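Local coordinates for protein tRNA (cytosine(72)-C(5))-methyltransferase (Pyrococcus horikoshii, PDB 5ZVE) that transfers a methyl group from S-adenosyl-L-methionine to the C5 position of cytosine 72 in several tRNAs, at residues A[205-213]-A[234-245]; A[271-279]-A[294-305]. All coordinates share one frame; numbering follows the deposited sequence.

Contact 1 of 2, residues A[205-213]-A[234-245]; sequences AAAPGGKTT and RLRKMEENIKRL. With SAH (S-adenosyl-L-homocysteine), chain C.
Met238 lies against the loop 205-209 and reaches the first turn of the helix that follows. With CG anti to its backbone N (chi1 178°) and the chain extended beyond, it passes SD 3.8 Å from Ala207 CA and sets its terminal CE 3.6 Å from Thr212 CB, the two side chains crossing at about a right angle. Beside it the Pro208 carbonyl is gripped from the helix: Asn241 ND2 donates to Pro208 O over 3.0 Å in a nearly straight bond (163°), with the oxygen in the amide plane but the donor above the carbonyl plane. The same oxygen takes a CA-H contact from Met238. Arg244 NH1 in turn holds Asn241 OD1 at 3.1 Å, on a lone pair and in plane, which fixes the rotation of the amide. At the other end, Ala207 CB sits on the Arg234 backbone, and the Arg234 chain, bent at chi3 (65°), brings its guanidinium alongside Pro208. Arg234 NE points at SAH O3', though the modelled separation is too short to be trusted, and Arg234 NH2 makes weak bonds to both Ala207 O and SAH O3'. Backbone amides meet the amino acid end of the ligand: Gly210 N donates to SAH OXT at 3.0 Å and Lys211 N to SAH O at 3.2 Å. Further out, Asp229 accepts from Ala207 N, and Asp203 binds Thr212 OG1. The peptide before Pro208 is cis, and Gly209 takes the N-cap position of helix 210-218. This is the glycine-containing strand-loop-helix of class I SAM-dependent methyltransferases, braced by the neighbouring helix of the Rossmann-like domain.

Contact 2 of 2, residues A[271-279]-A[294-305]; sequences LLDAPCTAL and IEATARYQRAFI. With SAH (S-adenosyl-L-homocysteine), chain C.
Gln301 reaches from helix 294-305 to the loop leaving the strand and donates NE2 to Pro275 O across 2.9 Å. The bond is almost straight (171°), with Pro275 O in the amide plane of Gln301 and the donor tilted from the carbonyl plane. Although its CB is not aimed at the loop, the chain extends beyond CG and brings Gln301 NE2 to 3.4 Å from Cys276 CB. The tight part of the contact runs along Leu272, Pro275, Gln301 and Phe304. Leu272 crosses both Phe304 and Ile305 at about a right angle, its CD2 3.8 Å from Phe304 CB, while strand 316-322 backs Leu272 and Ile305 through Tyr320. Pro275 CG touches Tyr300 CE2. At the far end methyl contacts join the segments, Thr277 CG2 against Thr297 OG1 at 3.6 Å and Leu279 CD1 against Ile294 CD1 at 3.9 Å; Glu329 partners Thr277 OG1, and the His293 carbonyl Thr297 OG1. Glu295 and Arg299, by contrast, lie on the solvent side of the helix. The Tyr300 ring swings away from its own backbone nitrogen (chi1 -179°) and carries the hydroxyl to the rim of the adenine, where Tyr300 OH accepts from SAH N6 at 2.6 Å. The edge of the Phe304 ring stands over the face of the adenine, CZ 3.4 Å from SAH C6. Polar recognition of the adenine amino group is thus combined with an apolar wall, and the Gln301 bond ties helix 294-305 to the loop that continues into Cys276.

In the fold
Contacts 1 and 2, with centres 20 Å apart, meet at the cofactor site and hold SAH from different parts of the same methyltransferase domain. Contact 1 takes the carboxylate and a ribose hydroxyl, contact 2 the adenine, and the ligand's amino group bridges them, donating to Ala205 O of the first and Asp273 OD2 of the second. A direct salt bridge also joins them, Lys211 NZ to Asp273 OD2 at 2.8 Å, beside packing of Lys211 CB on Leu271 CD2 at 3.6 Å. The parallel strands 201-203 and 267-273, adjacent in the sheet, carry the two loops. Beyond Pro275, contact 2 continues to Cys276, whose side chain is about 3 Å from that of Cys323, the predicted nucleophile.

Contact 1 of 2, residues A[205-213]-A[234-245]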
loop_
_atom_site.group_PDB
_atom_site.type_symbol
_atom_site.label_atom_id
_atom_site.label_comp_id
_atom_site.label_asym_id
_atom_site.label_seq_id
_atom_site.Cartn_x
_atom_site.Cartn_y
_atom_site.Cartn_z
ATOM N N ALA A 205 -3.987 14.237 -0.304
ATOM C CA ALA A 205 -2.838 13.523 -0.838
ATOM C C ALA A 205 -3.370 12.281 -1.525
ATOM O O ALA A 205 -3.279 11.174 -0.991
ATOM C CB ALA A 205 -1.853 13.167 0.258
ATOM N N ALA A 206 -3.920 12.470 -2.720
ATOM C CA ALA A 206 -4.891 11.527 -3.259
ATOM C C ALA A 206 -4.335 10.532 -4.269
ATOM O O ALA A 206 -4.864 9.432 -4.387
ATOM C CB ALA A 206 -6.045 12.296 -3.885
ATOM N N ALA A 207 -3.272 10.898 -4.980
ATOM C CA ALA A 207 -2.763 10.051 -6.059
ATOM C C ALA A 207 -2.029 8.830 -5.510
ATOM O O ALA A 207 -1.368 8.922 -4.478
ATOM C CB ALA A 207 -1.854 10.856 -6.976
ATOM N N PRO A 208 -2.125 7.679 -6.210
ATOM C CA PRO A 208 -2.791 7.456 -7.503
ATOM C C PRO A 208 -4.323 7.328 -7.458
ATOM O O PRO A 208 -4.931 7.072 -8.497
ATOM C CB PRO A 208 -2.172 6.139 -7.981
ATOM C CG PRO A 208 -1.857 5.413 -6.728
ATOM C CD PRO A 208 -1.424 6.467 -5.745
ATOM N N GLY A 209 -4.936 7.500 -6.293
ATOM C CA GLY A 209 -6.386 7.588 -6.223
ATOM C C GLY A 209 -7.093 6.357 -5.693
ATOM O O GLY A 209 -8.289 6.176 -5.932
ATOM N N GLY A 210 -6.355 5.513 -4.979
ATOM C CA GLY A 210 -6.926 4.341 -4.344
ATOM C C GLY A 210 -8.090 4.678 -3.432
ATOM O O GLY A 210 -9.195 4.171 -3.601
ATOM N N LYS A 211 -7.849 5.552 -2.465
ATOM C CA LYS A 211 -8.886 5.904 -1.509
ATOM C C LYS A 211 -9.877 6.886 -2.112
ATOM O O LYS A 211 -11.043 6.911 -1.724
ATOM C CB LYS A 211 -8.274 6.465 -0.224
ATOM C CG LYS A 211 -7.453 5.443 0.554
ATOM C CD LYS A 211 -6.697 6.083 1.706
ATOM C CE LYS A 211 -5.901 5.044 2.469
ATOM N NZ LYS A 211 -4.767 4.518 1.659
ATOM N N THR A 212 -9.422 7.700 -3.056
ATOM C CA THR A 212 -10.329 8.648 -3.694
ATOM C C THR A 212 -11.435 7.934 -4.471
ATOM O O THR A 212 -12.615 8.265 -4.341
ATOM C CB THR A 212 -9.587 9.592 -4.643
ATOM O OG1 THR A 212 -8.552 10.272 -3.923
ATOM C CG2 THR A 212 -10.547 10.615 -5.227
ATOM N N THR A 213 -11.050 6.943 -5.266
ATOM C CA THR A 213 -12.009 6.230 -6.102
ATOM C C THR A 213 -12.928 5.345 -5.260
ATOM O O THR A 213 -14.069 5.089 -5.639
ATOM C CB THR A 213 -11.296 5.385 -7.181
ATOM O OG1 THR A 213 -10.291 4.558 -6.579
ATOM C CG2 THR A 213 -10.638 6.299 -8.207
ATOM N N ARG A 234 1.967 11.202 -10.893
ATOM C CA ARG A 234 1.048 10.415 -10.084
ATOM C C ARG A 234 -0.397 10.863 -10.316
ATOM O O ARG A 234 -1.320 10.050 -10.267
ATOM C CB ARG A 234 1.430 10.502 -8.601
ATOM C CG ARG A 234 2.783 9.868 -8.299
ATOM C CD ARG A 234 3.249 10.145 -6.881
ATOM N NE ARG A 234 2.389 9.539 -5.867
ATOM C CZ ARG A 234 2.367 8.244 -5.561
ATOM N NH1 ARG A 234 3.166 7.392 -6.189
ATOM N NH2 ARG A 234 1.543 7.798 -4.619
ATOM N N LEU A 235 -0.589 12.151 -10.580
ATOM C CA LEU A 235 -1.903 12.644 -10.983
ATOM C C LEU A 235 -2.288 12.125 -12.366
ATOM O O LEU A 235 -3.453 11.848 -12.630
ATOM C CB LEU A 235 -1.938 14.171 -10.965
ATOM C CG LEU A 235 -2.143 14.792 -9.586
ATOM C CD1 LEU A 235 -2.105 16.303 -9.679
ATOM C CD2 LEU A 235 -3.458 14.323 -8.999
ATOM N N ARG A 236 -1.304 12.013 -13.250
ATOM C CA ARG A 236 -1.528 11.441 -14.575
ATOM C C ARG A 236 -1.985 9.985 -14.471
ATOM O O ARG A 236 -2.885 9.553 -15.192
ATOM C CB ARG A 236 -0.259 11.540 -15.422
ATOM C CG ARG A 236 -0.401 10.997 -16.832
ATOM C CD ARG A 236 0.843 11.295 -17.649
ATOM N NE ARG A 236 1.250 12.689 -17.502
ATOM C CZ ARG A 236 2.222 13.267 -18.201
ATOM N NH1 ARG A 236 2.897 12.571 -19.107
ATOM N NH2 ARG A 236 2.517 14.543 -17.996
ATOM N N LYS A 237 -1.348 9.227 -13.584
ATOM C CA LYS A 237 -1.766 7.858 -13.321
ATOM C C LYS A 237 -3.168 7.838 -12.725
ATOM O O LYS A 237 -3.969 6.945 -13.016
ATOM C CB LYS A 237 -0.780 7.155 -12.387
ATOM C CG LYS A 237 -1.112 5.689 -12.147
ATOM C CD LYS A 237 -1.126 4.920 -13.459
ATOM C CE LYS A 237 -1.447 3.452 -13.245
ATOM N NZ LYS A 237 -1.435 2.691 -14.527
ATOM N N MET A 238 -3.463 8.833 -11.895
ATOM C CA MET A 238 -4.767 8.924 -11.252
ATOM C C MET A 238 -5.870 9.190 -12.272
ATOM O O MET A 238 -6.981 8.669 -12.143
ATOM C CB MET A 238 -4.760 10.013 -10.178
ATOM C CG MET A 238 -6.090 10.211 -9.490
ATOM S SD MET A 238 -5.928 10.971 -7.865
ATOM C CE MET A 238 -7.629 10.953 -7.334
ATOM N N GLU A 239 -5.560 9.997 -13.285
ATOM C CA GLU A 239 -6.500 10.257 -14.374
ATOM C C GLU A 239 -6.872 8.968 -15.105
ATOM O O GLU A 239 -8.034 8.751 -15.447
ATOM C CB GLU A 239 -5.913 11.266 -15.368
ATOM C CG GLU A 239 -5.944 12.710 -14.896
ATOM C CD GLU A 239 -5.133 13.640 -15.786
ATOM O OE1 GLU A 239 -4.538 13.157 -16.771
ATOM O OE2 GLU A 239 -5.093 14.856 -15.502
ATOM N N GLU A 240 -5.876 8.122 -15.341
ATOM C CA GLU A 240 -6.097 6.848 -16.014
ATOM C C GLU A 240 -6.927 5.913 -15.144
ATOM O O GLU A 240 -7.826 5.231 -15.634
ATOM C CB GLU A 240 -4.762 6.187 -16.366
ATOM C CG GLU A 240 -3.861 7.032 -17.253
ATOM C CD GLU A 240 -2.462 6.457 -17.386
ATOM O OE1 GLU A 240 -2.287 5.240 -17.158
ATOM O OE2 GLU A 240 -1.535 7.224 -17.719
ATOM N N ASN A 241 -6.623 5.898 -13.848
ATOM C CA ASN A 241 -7.371 5.093 -12.891
ATOM C C ASN A 241 -8.833 5.501 -12.824
ATOM O O ASN A 241 -9.720 4.652 -12.753
ATOM C CB ASN A 241 -6.744 5.189 -11.500
ATOM C CG ASN A 241 -5.410 4.474 -11.407
ATOM O OD1 ASN A 241 -5.094 3.611 -12.227
ATOM N ND2 ASN A 241 -4.623 4.826 -10.398
ATOM N N ILE A 242 -9.077 6.807 -12.855
ATOM C CA ILE A 242 -10.427 7.345 -12.807
ATOM C C ILE A 242 -11.235 6.916 -14.031
ATOM O O ILE A 242 -12.377 6.457 -13.911
ATOM C CB ILE A 242 -10.400 8.882 -12.709
ATOM C CG1 ILE A 242 -10.045 9.311 -11.284
ATOM C CG2 ILE A 242 -11.738 9.469 -13.095
ATOM C CD1 ILE A 242 -9.739 10.788 -11.142
ATOM N N LYS A 243 -10.628 7.056 -15.204
ATOM C CA LYS A 243 -11.272 6.681 -16.454
ATOM C C LYS A 243 -11.594 5.192 -16.517
ATOM O O LYS A 243 -12.682 4.799 -16.931
ATOM C CB LYS A 243 -10.382 7.054 -17.637
ATOM C CG LYS A 243 -10.978 6.688 -18.978
ATOM C CD LYS A 243 -9.943 6.764 -20.081
ATOM C CE LYS A 243 -10.592 6.579 -21.439
ATOM N NZ LYS A 243 -9.622 6.764 -22.555
ATOM N N ARG A 244 -10.636 4.373 -16.100
ATOM C CA ARG A 244 -10.782 2.926 -16.163
ATOM C C ARG A 244 -11.865 2.429 -15.203
ATOM O O ARG A 244 -12.635 1.523 -15.528
ATOM C CB ARG A 244 -9.442 2.253 -15.857
ATOM C CG ARG A 244 -9.305 0.868 -16.453
ATOM C CD ARG A 244 -8.007 0.190 -16.043
ATOM N NE ARG A 244 -7.946 -0.051 -14.606
ATOM C CZ ARG A 244 -7.246 0.687 -13.753
ATOM N NH1 ARG A 244 -6.529 1.712 -14.194
ATOM N NH2 ARG A 244 -7.258 0.392 -12.460
ATOM N N LEU A 245 -11.921 3.032 -14.022
ATOM C CA LEU A 245 -12.881 2.634 -13.003
ATOM C C LEU A 245 -14.264 3.227 -13.247
ATOM O O LEU A 245 -15.227 2.849 -12.586
ATOM C CB LEU A 245 -12.378 3.047 -11.618
ATOM C CG LEU A 245 -11.175 2.277 -11.073
ATOM C CD1 LEU A 245 -10.737 2.869 -9.746
ATOM C CD2 LEU A 245 -11.518 0.803 -10.912
HETATM N N SAH C . -3.941 8.254 -0.836
HETATM C CA SAH C . -3.312 7.673 -2.017
HETATM C CB SAH C . -1.812 7.465 -1.802
HETATM C CG SAH C . -1.084 8.565 -1.025
HETATM S SD SAH C . 0.709 8.401 -1.208
HETATM C C SAH C . -3.986 6.378 -2.477
HETATM O O SAH C . -4.786 5.779 -1.758
HETATM O OXT SAH C . -3.752 5.899 -3.586
HETATM C "C5'" SAH C . 1.044 10.093 -0.644
HETATM C "C4'" SAH C . 0.920 11.156 -1.733
HETATM O "O4'" SAH C . 1.175 12.434 -1.188
HETATM C "C3'" SAH C . 1.896 10.992 -2.892
HETATM O "O3'" SAH C . 1.170 10.737 -4.071
HETATM C "C2'" SAH C . 2.591 12.332 -3.036
HETATM O "O2'" SAH C . 2.561 12.756 -4.377
HETATM C "C1'" SAH C . 1.732 13.254 -2.195
HETATM N N9 SAH C . 2.460 14.407 -1.623
HETATM C C8 SAH C . 3.703 14.435 -1.043
HETATM N N7 SAH C . 3.967 15.705 -0.650
HETATM C C5 SAH C . 2.912 16.486 -0.971
HETATM C C6 SAH C . 2.654 17.842 -0.803
HETATM N N6 SAH C . 3.545 18.641 -0.221
HETATM N N1 SAH C . 1.455 18.360 -1.244
HETATM C C2 SAH C . 0.522 17.539 -1.848
HETATM N N3 SAH C . 0.785 16.196 -2.014
HETATM C C4 SAH C . 1.961 15.680 -1.582
#

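Contact 2 of 2, residues A[271-279]-A[294-305]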
loop_
_atom_site.group_PDB
_atom_site.type_symbol
_atom_site.label_atom_id
_atom_site.label_comp_id
_atom_site.label_asym_id
_atom_site.label_seq_id
_atom_site.Cartn_x
_atom_site.Cartn_y
_atom_site.Cartn_z
ATOM N N LEU A 271 -9.945 13.617 4.027
ATOM C CA LEU A 271 -9.058 12.474 4.149
ATOM C C LEU A 271 -7.606 12.894 3.997
ATOM O O LEU A 271 -7.229 13.539 3.015
ATOM C CB LEU A 271 -9.397 11.404 3.111
ATOM C CG LEU A 271 -8.364 10.277 3.042
ATOM C CD1 LEU A 271 -8.317 9.527 4.358
ATOM C CD2 LEU A 271 -8.668 9.329 1.893
ATOM N N LEU A 272 -6.790 12.522 4.976
ATOM C CA LEU A 272 -5.364 12.782 4.900
ATOM C C LEU A 272 -4.608 11.460 4.973
ATOM O O LEU A 272 -4.214 11.002 6.047
ATOM C CB LEU A 272 -4.920 13.739 6.015
ATOM C CG LEU A 272 -3.434 14.096 6.100
ATOM C CD1 LEU A 272 -2.885 14.519 4.746
ATOM C CD2 LEU A 272 -3.216 15.199 7.125
ATOM N N ASP A 273 -4.437 10.840 3.814
ATOM C CA ASP A 273 -3.640 9.630 3.707
ATOM C C ASP A 273 -2.218 10.089 3.428
ATOM O O ASP A 273 -1.786 10.164 2.283
ATOM C CB ASP A 273 -4.179 8.721 2.603
ATOM C CG ASP A 273 -3.444 7.403 2.517
ATOM O OD1 ASP A 273 -3.052 6.866 3.575
ATOM O OD2 ASP A 273 -3.264 6.903 1.387
ATOM N N ALA A 274 -1.489 10.375 4.499
ATOM C CA ALA A 274 -0.328 11.252 4.419
ATOM C C ALA A 274 0.923 10.549 3.913
ATOM O O ALA A 274 1.124 9.362 4.175
ATOM C CB ALA A 274 -0.063 11.871 5.783
ATOM N N PRO A 275 1.767 11.288 3.171
ATOM C CA PRO A 275 3.117 10.809 2.869
ATOM C C PRO A 275 3.821 10.436 4.164
ATOM O O PRO A 275 3.725 11.176 5.141
ATOM C CB PRO A 275 3.779 12.010 2.182
ATOM C CG PRO A 275 2.930 13.189 2.553
ATOM C CD PRO A 275 1.540 12.650 2.664
ATOM N N CYS A 276 4.496 9.295 4.182
ATOM C CA CYS A 276 5.060 8.784 5.421
ATOM C C CYS A 276 6.289 7.947 5.136
ATOM O O CYS A 276 6.610 7.685 3.979
ATOM C CB CYS A 276 4.020 7.964 6.194
ATOM S SG CYS A 276 3.464 6.449 5.371
ATOM N N THR A 277 6.976 7.531 6.194
ATOM C CA THR A 277 8.191 6.732 6.066
ATOM C C THR A 277 7.912 5.333 5.497
ATOM O O THR A 277 8.841 4.617 5.113
ATOM C CB THR A 277 8.909 6.610 7.428
ATOM O OG1 THR A 277 7.969 6.213 8.433
ATOM C CG2 THR A 277 9.509 7.952 7.830
ATOM N N ALA A 278 6.632 4.959 5.451
ATOM C CA ALA A 278 6.186 3.695 4.856
ATOM C C ALA A 278 6.826 2.473 5.509
ATOM O O ALA A 278 7.083 1.471 4.845
ATOM C CB ALA A 278 6.456 3.690 3.355
ATOM N N LEU A 279 7.064 2.554 6.813
ATOM C CA LEU A 279 7.705 1.469 7.547
ATOM C C LEU A 279 6.854 0.200 7.571
ATOM O O LEU A 279 7.355 -0.884 7.865
ATOM C CB LEU A 279 8.022 1.918 8.979
ATOM C CG LEU A 279 9.009 3.089 9.107
ATOM C CD1 LEU A 279 9.132 3.555 10.553
ATOM C CD2 LEU A 279 10.384 2.720 8.545
ATOM N N ILE A 294 11.976 9.532 10.345
ATOM C CA ILE A 294 10.748 9.527 11.123
ATOM C C ILE A 294 10.445 10.917 11.659
ATOM O O ILE A 294 9.334 11.424 11.506
ATOM C CB ILE A 294 10.832 8.527 12.293
ATOM C CG1 ILE A 294 10.915 7.095 11.757
ATOM C CG2 ILE A 294 9.626 8.672 13.202
ATOM C CD1 ILE A 294 11.115 6.047 12.832
ATOM N N GLU A 295 11.450 11.539 12.264
ATOM C CA GLU A 295 11.298 12.881 12.813
ATOM C C GLU A 295 10.992 13.895 11.716
ATOM O O GLU A 295 10.051 14.676 11.831
ATOM C CB GLU A 295 12.558 13.291 13.574
ATOM C CG GLU A 295 12.466 14.660 14.227
ATOM C CD GLU A 295 13.790 15.119 14.803
ATOM O OE1 GLU A 295 14.810 14.426 14.587
ATOM O OE2 GLU A 295 13.810 16.175 15.471
ATOM N N ALA A 296 11.774 13.867 10.644
ATOM C CA ALA A 296 11.586 14.810 9.548
ATOM C C ALA A 296 10.205 14.664 8.921
ATOM O O ALA A 296 9.519 15.654 8.683
ATOM C CB ALA A 296 12.666 14.622 8.497
ATOM N N THR A 297 9.800 13.426 8.654
ATOM C CA THR A 297 8.520 13.171 8.001
ATOM C C THR A 297 7.339 13.501 8.913
ATOM O O THR A 297 6.326 14.023 8.450
ATOM C CB THR A 297 8.417 11.711 7.541
ATOM O OG1 THR A 297 9.534 11.402 6.698
ATOM C CG2 THR A 297 7.124 11.474 6.776
ATOM N N ALA A 298 7.468 13.192 10.200
ATOM C CA ALA A 298 6.432 13.543 11.168
ATOM C C ALA A 298 6.225 15.052 11.194
ATOM O O ALA A 298 5.091 15.534 11.249
ATOM C CB ALA A 298 6.789 13.036 12.549
ATOM N N ARG A 299 7.328 15.794 11.151
ATOM C CA ARG A 299 7.261 17.253 11.145
ATOM C C ARG A 299 6.616 17.729 9.849
ATOM O O ARG A 299 5.831 18.678 9.840
ATOM C CB ARG A 299 8.659 17.859 11.326
ATOM C CG ARG A 299 8.685 19.381 11.447
ATOM C CD ARG A 299 10.050 19.890 11.927
ATOM N NE ARG A 299 11.139 19.481 11.042
ATOM C CZ ARG A 299 12.046 18.556 11.343
ATOM N NH1 ARG A 299 12.004 17.941 12.518
ATOM N NH2 ARG A 299 12.997 18.247 10.470
ATOM N N TYR A 300 6.924 17.032 8.764
ATOM C CA TYR A 300 6.367 17.350 7.454
ATOM C C TYR A 300 4.847 17.137 7.429
ATOM O O TYR A 300 4.116 17.902 6.807
ATOM C CB TYR A 300 7.060 16.496 6.388
ATOM C CG TYR A 300 6.604 16.713 4.962
ATOM C CD1 TYR A 300 6.716 17.957 4.356
ATOM C CD2 TYR A 300 6.097 15.659 4.208
ATOM C CE1 TYR A 300 6.317 18.154 3.045
ATOM C CE2 TYR A 300 5.695 15.844 2.897
ATOM C CZ TYR A 300 5.806 17.094 2.320
ATOM O OH TYR A 300 5.410 17.289 1.015
ATOM N N GLN A 301 4.376 16.107 8.126
ATOM C CA GLN A 301 2.949 15.782 8.145
ATOM C C GLN A 301 2.124 16.818 8.913
ATOM O O GLN A 301 0.964 17.063 8.583
ATOM C CB GLN A 301 2.733 14.395 8.750
ATOM C CG GLN A 301 3.303 13.259 7.905
ATOM C CD GLN A 301 3.483 11.993 8.705
ATOM O OE1 GLN A 301 3.502 12.028 9.933
ATOM N NE2 GLN A 301 3.637 10.867 8.016
ATOM N N ARG A 302 2.730 17.423 9.935
ATOM C CA ARG A 302 2.049 18.420 10.756
ATOM C C ARG A 302 1.584 19.610 9.933
ATOM O O ARG A 302 0.558 20.215 10.234
ATOM C CB ARG A 302 2.946 18.891 11.898
ATOM C CG ARG A 302 3.022 17.903 13.044
ATOM C CD ARG A 302 4.023 18.326 14.105
ATOM N NE ARG A 302 4.418 17.183 14.920
ATOM C CZ ARG A 302 5.653 16.698 14.971
ATOM N NH1 ARG A 302 6.623 17.276 14.276
ATOM N NH2 ARG A 302 5.925 15.646 15.733
ATOM N N ALA A 303 2.344 19.948 8.901
ATOM C CA ALA A 303 1.953 21.014 7.994
ATOM C C ALA A 303 0.640 20.681 7.289
ATOM O O ALA A 303 -0.244 21.535 7.186
ATOM C CB ALA A 303 3.061 21.278 6.986
ATOM N N PHE A 304 0.512 19.438 6.818
ATOM C CA PHE A 304 -0.733 18.953 6.215
ATOM C C PHE A 304 -1.898 18.996 7.199
ATOM O O PHE A 304 -2.988 19.488 6.891
ATOM C CB PHE A 304 -0.574 17.509 5.719
ATOM C CG PHE A 304 0.368 17.351 4.563
ATOM C CD1 PHE A 304 1.739 17.405 4.754
ATOM C CD2 PHE A 304 -0.115 17.105 3.288
ATOM C CE1 PHE A 304 2.611 17.245 3.689
ATOM C CE2 PHE A 304 0.752 16.939 2.219
ATOM C CZ PHE A 304 2.114 17.009 2.421
ATOM N N ILE A 305 -1.641 18.467 8.388
ATOM C CA ILE A 305 -2.643 18.337 9.430
ATOM C C ILE A 305 -3.220 19.689 9.815
ATOM O O ILE A 305 -4.437 19.859 9.890
ATOM C CB ILE A 305 -2.041 17.685 10.676
ATOM C CG1 ILE A 305 -1.688 16.222 10.400
ATOM C CG2 ILE A 305 -2.993 17.827 11.845
ATOM C CD1 ILE A 305 -0.847 15.589 11.490
HETATM N N SAH C . -3.941 8.254 -0.836
HETATM C CA SAH C . -3.312 7.673 -2.017
HETATM C CB SAH C . -1.812 7.465 -1.802
HETATM C CG SAH C . -1.084 8.565 -1.025
HETATM S SD SAH C . 0.709 8.401 -1.208
HETATM C C SAH C . -3.986 6.378 -2.477
HETATM O O SAH C . -4.786 5.779 -1.758
HETATM O OXT SAH C . -3.752 5.899 -3.586
HETATM C "C5'" SAH C . 1.044 10.093 -0.644
HETATM C "C4'" SAH C . 0.920 11.156 -1.733
HETATM O "O4'" SAH C . 1.175 12.434 -1.188
HETATM C "C3'" SAH C . 1.896 10.992 -2.892
HETATM O "O3'" SAH C . 1.170 10.737 -4.071
HETATM C "C2'" SAH C . 2.591 12.332 -3.036
HETATM O "O2'" SAH C . 2.561 12.756 -4.377
HETATM C "C1'" SAH C . 1.732 13.254 -2.195
HETATM N N9 SAH C . 2.460 14.407 -1.623
HETATM C C8 SAH C . 3.703 14.435 -1.043
HETATM N N7 SAH C . 3.967 15.705 -0.650
HETATM C C5 SAH C . 2.912 16.486 -0.971
HETATM C C6 SAH C . 2.654 17.842 -0.803
HETATM N N6 SAH C . 3.545 18.641 -0.221
HETATM N N1 SAH C . 1.455 18.360 -1.244
HETATM C C2 SAH C . 0.522 17.539 -1.848
HETATM N N3 SAH C . 0.785 16.196 -2.014
HETATM C C4 SAH C . 1.961 15.680 -1.582
#